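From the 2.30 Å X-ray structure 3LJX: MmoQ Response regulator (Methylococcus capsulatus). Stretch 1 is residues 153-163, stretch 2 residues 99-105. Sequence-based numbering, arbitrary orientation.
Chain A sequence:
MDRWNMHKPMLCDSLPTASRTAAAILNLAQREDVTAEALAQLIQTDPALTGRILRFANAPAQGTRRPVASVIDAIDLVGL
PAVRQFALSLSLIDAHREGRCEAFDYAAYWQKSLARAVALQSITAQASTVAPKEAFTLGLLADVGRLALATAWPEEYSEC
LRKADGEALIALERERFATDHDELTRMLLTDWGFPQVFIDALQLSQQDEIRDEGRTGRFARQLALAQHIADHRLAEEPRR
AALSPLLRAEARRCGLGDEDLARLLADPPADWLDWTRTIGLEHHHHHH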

# COMPACT_ATOMS: atom_id res chain seq x y z
N TRP A 153 -1.40 -5.08 17.53
CA TRP A 153 -2.05 -6.01 18.46
C TRP A 153 -1.90 -7.47 18.03
O TRP A 153 -2.88 -8.14 17.74
CB TRP A 153 -3.53 -5.66 18.62
CG TRP A 153 -3.76 -4.25 19.00
CD1 TRP A 153 -4.09 -3.21 18.17
CD2 TRP A 153 -3.69 -3.69 20.32
NE1 TRP A 153 -4.23 -2.05 18.90
CE2 TRP A 153 -3.99 -2.32 20.22
CE3 TRP A 153 -3.42 -4.23 21.58
CZ2 TRP A 153 -4.01 -1.47 21.32
CZ3 TRP A 153 -3.44 -3.39 22.68
CH2 TRP A 153 -3.73 -2.02 22.55
N PRO A 154 -0.66 -7.97 18.02
CA PRO A 154 -0.37 -9.27 17.40
C PRO A 154 -1.25 -10.40 17.95
O PRO A 154 -1.76 -11.20 17.16
CB PRO A 154 1.09 -9.53 17.77
CG PRO A 154 1.64 -8.21 18.18
CD PRO A 154 0.51 -7.39 18.69
N GLU A 155 -1.42 -10.45 19.27
CA GLU A 155 -2.19 -11.53 19.89
C GLU A 155 -3.69 -11.32 19.74
O GLU A 155 -4.44 -12.27 19.47
CB GLU A 155 -1.83 -11.71 21.37
CG GLU A 155 -0.38 -12.12 21.62
CD GLU A 155 -0.05 -13.50 21.07
OE1 GLU A 155 -0.96 -14.35 21.01
OE2 GLU A 155 1.12 -13.73 20.71
N GLU A 156 -4.15 -10.09 19.93
CA GLU A 156 -5.57 -9.83 19.73
C GLU A 156 -5.94 -10.06 18.28
O GLU A 156 -6.98 -10.66 17.98
CB GLU A 156 -5.94 -8.42 20.16
CG GLU A 156 -6.09 -8.27 21.66
CD GLU A 156 -7.52 -8.47 22.14
OE1 GLU A 156 -8.45 -8.48 21.31
OE2 GLU A 156 -7.70 -8.61 23.36
N TYR A 157 -5.09 -9.61 17.37
CA TYR A 157 -5.43 -9.71 15.96
C TYR A 157 -5.39 -11.16 15.48
O TYR A 157 -6.17 -11.54 14.63
CB TYR A 157 -4.55 -8.80 15.09
CG TYR A 157 -5.15 -8.49 13.73
CD1 TYR A 157 -6.46 -8.03 13.61
CD2 TYR A 157 -4.40 -8.64 12.57
CE1 TYR A 157 -7.01 -7.73 12.37
CE2 TYR A 157 -4.94 -8.34 11.32
CZ TYR A 157 -6.25 -7.89 11.23
OH TYR A 157 -6.79 -7.59 9.99
N SER A 158 -4.50 -11.97 16.05
CA SER A 158 -4.53 -13.42 15.76
C SER A 158 -5.87 -14.05 16.12
O SER A 158 -6.39 -14.86 15.36
CB SER A 158 -3.40 -14.17 16.46
OG SER A 158 -2.17 -14.00 15.78
N GLU A 159 -6.43 -13.68 17.26
CA GLU A 159 -7.79 -14.11 17.58
C GLU A 159 -8.77 -13.73 16.46
O GLU A 159 -9.49 -14.58 15.94
CB GLU A 159 -8.28 -13.51 18.90
CG GLU A 159 -7.54 -13.98 20.14
CD GLU A 159 -8.08 -13.31 21.41
OE1 GLU A 159 -9.23 -12.82 21.38
OE2 GLU A 159 -7.35 -13.28 22.43
N CYS A 160 -8.80 -12.45 16.09
CA CYS A 160 -9.72 -12.02 15.04
C CYS A 160 -9.51 -12.82 13.76
O CYS A 160 -10.46 -13.30 13.15
CB CYS A 160 -9.55 -10.53 14.76
SG CYS A 160 -9.88 -9.48 16.19
N LEU A 161 -8.26 -12.98 13.35
CA LEU A 161 -7.95 -13.63 12.09
C LEU A 161 -8.38 -15.10 12.09
O LEU A 161 -8.77 -15.63 11.05
CB LEU A 161 -6.46 -13.50 11.78
CG LEU A 161 -6.02 -12.09 11.38
CD1 LEU A 161 -4.53 -12.07 11.07
CD2 LEU A 161 -6.81 -11.58 10.19
N ARG A 162 -8.30 -15.76 13.24
CA ARG A 162 -8.69 -17.16 13.31
C ARG A 162 -10.20 -17.36 13.28
O ARG A 162 -10.68 -18.37 12.78
CB ARG A 162 -8.07 -17.84 14.53
CG ARG A 162 -6.56 -17.95 14.42
CD ARG A 162 -5.92 -18.46 15.68
NE ARG A 162 -4.52 -18.77 15.44
CZ ARG A 162 -3.50 -18.23 16.11
NH1 ARG A 162 -3.73 -17.34 17.07
NH2 ARG A 162 -2.26 -18.59 15.81
N LYS A 163 -10.96 -16.38 13.77
CA LYS A 163 -12.41 -16.54 13.86
C LYS A 163 -13.24 -15.86 12.77
O LYS A 163 -14.43 -16.14 12.65
CB LYS A 163 -12.93 -16.17 15.24
CG LYS A 163 -12.44 -14.86 15.76
CD LYS A 163 -12.83 -14.68 17.22
CE LYS A 163 -14.34 -14.52 17.39
NZ LYS A 163 -14.69 -13.88 18.71
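Stretch 2 99-105: GRCEAFD

How does stretch 2 lie on the helix of residues 154-163? It forms no regular helix or strand, but a type I turn from Cys101 to Phe104, closed by Phe104 N to Cys101 O at 3.0 Å. It advances in the helix's direction: Cys101 CA lies 3.9 Å from Pro154 CA, and Ala103 CA 4.9 Å from Ser158 CA.

What holds the turn to the helix? Ser158, with chi1 at m, hydrogen-bonds through OG to Pro154 O of its own helix at 3.1 Å. That leaves OG to accept from Ala103 N at 3.0 Å, nearly straight at 171°. Glu102 N instead donates to water 1 at 3.1 Å.

Where does Cys101 put its sulfur? Its t rotamer brings SG 4.1 Å from Tyr157 CD2, at the ring's edge, and 4.2 Å from Leu161 CD1. Leu161 (m, t) also places CD1 3.9 Å from Phe104 CD1, at the edge of that ring, while its CB packs 4.0 Å from Ala103 CB.

Why is Arg162 extended? With chi1 at m and chi2 and chi3 at t, it reaches over Ala103, whose CB lies 4.0 Å from Arg162 CZ on one guanidinium face. Edge-on, NH2 forms a salt bridge with OE2 of Glu102 at 3.4 Å; Glu102 is itself extended, chi1 and chi2 both t.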

# COMPACT_ATOMS: atom_id res chain seq x y z
N GLY A 99 6.95 -11.40 11.35
CA GLY A 99 6.51 -10.52 12.41
C GLY A 99 5.77 -11.23 13.54
O GLY A 99 5.55 -12.44 13.51
N ARG A 100 5.38 -10.45 14.54
CA ARG A 100 4.85 -11.01 15.77
C ARG A 100 3.43 -11.60 15.67
O ARG A 100 3.12 -12.52 16.42
CB ARG A 100 4.95 -9.97 16.89
CG ARG A 100 6.38 -9.78 17.39
CD ARG A 100 6.54 -8.54 18.26
NE ARG A 100 7.84 -8.52 18.93
CZ ARG A 100 8.98 -8.14 18.35
NH1 ARG A 100 8.99 -7.75 17.08
NH2 ARG A 100 10.12 -8.15 19.04
N CYS A 101 2.58 -11.09 14.77
CA CYS A 101 1.20 -11.60 14.67
C CYS A 101 1.14 -13.01 14.07
O CYS A 101 1.18 -13.18 12.84
CB CYS A 101 0.29 -10.65 13.89
SG CYS A 101 -1.43 -11.22 13.80
N GLU A 102 1.03 -14.00 14.94
CA GLU A 102 1.13 -15.41 14.56
C GLU A 102 0.25 -15.78 13.35
O GLU A 102 0.73 -16.39 12.38
CB GLU A 102 0.81 -16.29 15.77
CG GLU A 102 1.03 -17.78 15.55
CD GLU A 102 0.96 -18.58 16.85
OE1 GLU A 102 1.09 -17.98 17.94
OE2 GLU A 102 0.78 -19.82 16.77
N ALA A 103 -1.03 -15.42 13.41
CA ALA A 103 -1.98 -15.82 12.37
C ALA A 103 -1.93 -14.99 11.07
O ALA A 103 -2.56 -15.35 10.09
CB ALA A 103 -3.41 -15.85 12.94
N PHE A 104 -1.18 -13.89 11.06
CA PHE A 104 -1.09 -13.04 9.87
C PHE A 104 -0.05 -13.56 8.87
O PHE A 104 1.12 -13.78 9.21
CB PHE A 104 -0.76 -11.60 10.25
CG PHE A 104 -0.90 -10.61 9.10
CD1 PHE A 104 -2.16 -10.29 8.59
CD2 PHE A 104 0.22 -9.97 8.58
CE1 PHE A 104 -2.30 -9.36 7.55
CE2 PHE A 104 0.09 -9.04 7.55
CZ PHE A 104 -1.18 -8.73 7.04
N ASP A 105 -0.48 -13.74 7.63
CA ASP A 105 0.39 -14.25 6.58
C ASP A 105 1.22 -13.11 5.99
O ASP A 105 0.82 -12.50 5.00
CB ASP A 105 -0.45 -14.94 5.50
CG ASP A 105 0.41 -15.74 4.53
OD1 ASP A 105 1.63 -15.49 4.46
OD2 ASP A 105 -0.15 -16.61 3.82
O HOH W 1 0.14 -13.67 17.90
O HOH W 2 -1.28 -16.11 18.89